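Local atomic coordinates of uncharacterized protein DUF305 (Deinococcus radiodurans R1, PDB entry 3BT5), a protein that is of unknown function but folds into a bundle of long helices and belongs to the DUF305 family of the ferritin clan. Residues Leu52-Gln57 and Val143-Glu148. Numbering follows the deposited sequence. Where two conformers were deposited one is given.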
# COMPACT_ATOMS: atom_id res chain seq x y z
N LEU A 52 -3.11 -9.60 2.81
CA LEU A 52 -3.04 -9.94 4.22
C LEU A 52 -2.04 -9.08 4.99
O LEU A 52 -2.31 -8.61 6.11
CB LEU A 52 -2.72 -11.44 4.37
CG LEU A 52 -3.90 -12.34 3.97
CD1 LEU A 52 -3.52 -13.82 3.98
CD2 LEU A 52 -5.14 -12.07 4.86
N SER A 53 -0.89 -8.83 4.39
CA SER A 53 0.11 -8.02 5.09
C SER A 53 -0.33 -6.58 5.21
O SER A 53 -0.14 -5.94 6.26
CB SER A 53 1.45 -8.08 4.37
OG SER A 53 1.34 -7.38 3.15
N GLN A 54 -0.93 -6.03 4.16
CA GLN A 54 -1.40 -4.65 4.22
C GLN A 54 -2.52 -4.51 5.24
O GLN A 54 -2.56 -3.55 6.01
CB GLN A 54 -1.86 -4.17 2.84
CG GLN A 54 -0.74 -4.04 1.80
CD GLN A 54 -0.06 -2.66 1.83
OE1 GLN A 54 -0.63 -1.65 1.41
NE2 GLN A 54 1.17 -2.63 2.33
N ARG A 55 -3.44 -5.48 5.28
CA ARG A 55 -4.53 -5.41 6.25
C ARG A 55 -4.04 -5.45 7.70
O ARG A 55 -4.60 -4.78 8.57
CB ARG A 55 -5.55 -6.52 5.98
CG ARG A 55 -6.42 -6.21 4.78
CD ARG A 55 -7.32 -7.38 4.41
NE ARG A 55 -8.29 -7.65 5.46
CZ ARG A 55 -9.34 -8.44 5.30
NH1 ARG A 55 -9.56 -9.01 4.12
NH2 ARG A 55 -10.19 -8.66 6.32
N GLU A 56 -3.01 -6.25 7.98
CA GLU A 56 -2.46 -6.31 9.33
C GLU A 56 -1.96 -4.94 9.76
O GLU A 56 -2.19 -4.49 10.88
CB GLU A 56 -1.31 -7.31 9.39
CG GLU A 56 -0.71 -7.48 10.79
CD GLU A 56 0.59 -8.30 10.80
OE1 GLU A 56 0.95 -8.90 9.76
OE2 GLU A 56 1.26 -8.32 11.86
N GLN A 57 -1.28 -4.24 8.85
CA GLN A 57 -0.81 -2.92 9.20
C GLN A 57 -1.95 -1.89 9.28
O GLN A 57 -1.92 -0.99 10.12
CB GLN A 57 0.27 -2.49 8.21
CG GLN A 57 1.56 -3.27 8.52
CD GLN A 57 2.65 -3.14 7.49
OE1 GLN A 57 2.53 -2.39 6.51
NE2 GLN A 57 3.76 -3.86 7.71
N VAL A 143 10.15 -2.42 6.09
CA VAL A 143 10.65 -3.79 5.91
C VAL A 143 9.70 -4.60 5.01
O VAL A 143 10.12 -5.28 4.07
CB VAL A 143 10.82 -4.47 7.30
CG1 VAL A 143 11.00 -5.98 7.16
CG2 VAL A 143 12.03 -3.90 7.99
N THR A 144 8.41 -4.53 5.32
CA THR A 144 7.43 -5.31 4.60
C THR A 144 7.33 -4.85 3.14
O THR A 144 7.28 -5.68 2.21
CB THR A 144 6.07 -5.23 5.32
OG1 THR A 144 6.21 -5.83 6.62
CG2 THR A 144 5.00 -5.98 4.53
N GLN A 145 7.34 -3.53 2.93
CA GLN A 145 7.20 -3.00 1.56
C GLN A 145 8.40 -3.45 0.75
O GLN A 145 8.25 -3.82 -0.42
CB GLN A 145 7.23 -1.46 1.50
CG GLN A 145 6.20 -0.67 2.20
CD GLN A 145 4.89 -1.21 1.93
OE1 GLN A 145 4.34 -1.95 2.75
NE2 GLN A 145 4.33 -0.88 0.76
N ARG A 146 9.59 -3.36 1.34
CA ARG A 146 10.79 -3.69 0.60
C ARG A 146 10.84 -5.18 0.27
O ARG A 146 11.28 -5.55 -0.82
CB ARG A 146 12.05 -3.22 1.35
CG ARG A 146 12.28 -1.70 1.27
CD ARG A 146 13.52 -1.23 2.04
NE ARG A 146 13.86 0.16 1.72
CZ ARG A 146 14.68 0.93 2.44
NH1 ARG A 146 15.20 0.46 3.57
NH2 ARG A 146 14.93 2.17 2.08
N GLY A 147 10.40 -6.04 1.19
CA GLY A 147 10.32 -7.46 0.89
C GLY A 147 9.38 -7.72 -0.28
O GLY A 147 9.69 -8.46 -1.20
N GLU A 148 8.20 -7.10 -0.24
CA GLU A 148 7.22 -7.33 -1.29
C GLU A 148 7.67 -6.77 -2.65
O GLU A 148 7.42 -7.39 -3.69
CB GLU A 148 5.86 -6.77 -0.88
CG GLU A 148 5.28 -7.59 0.28
CD GLU A 148 3.94 -7.10 0.81
OE1 GLU A 148 3.45 -6.00 0.43
OE2 GLU A 148 3.36 -7.85 1.64
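Glu148 reaches across toward Ser53 with its chain extended beyond CG, CD anti to CA (chi2 178°), while Ser53 sets OG between its own backbone N and carbonyl carbon (chi1 70°). The two helix segments, 52-57 and 143-148, run antiparallel with axes 11.3 Å apart, a spacing that polar side chains from both helices span, an example of how a bundle interior can be held by hydrogen bonds as well as by apolar contacts. Ser53 OG donates to Glu148 OE2 at 2.6 Å, on the syn lone pair, and is also hydrogen-bonded to the carbonyl of Ile50; Glu148 OE1 pairs with His115 NE2 on helix 100-122. An alanine in place of Glu148 would probably leave His115 NE2 without this partner and Ser53 OG with only carbonyls of its own helix. Beside this bond Ser53 CB lies 4.1 Å from Thr144 CG2. Gln57 and Thr144 approach tip to tip, NE2 3.3 Å from OG1; Gln57 OE1 is hydrogen-bonded to His24, Thr144 OG1 to the carbonyl of Gln140. On the side facing helix 100-122, Gln54 and Gln145, both bent at chi2, cross at about a right angle with Gln54 NE2 3.3 Å from Gln145 OE1. Such a partly buried polar seam between antiparallel long helices, tied to histidines of two more, places the contact inside a four-helix bundle, consistent with the ferritin clan.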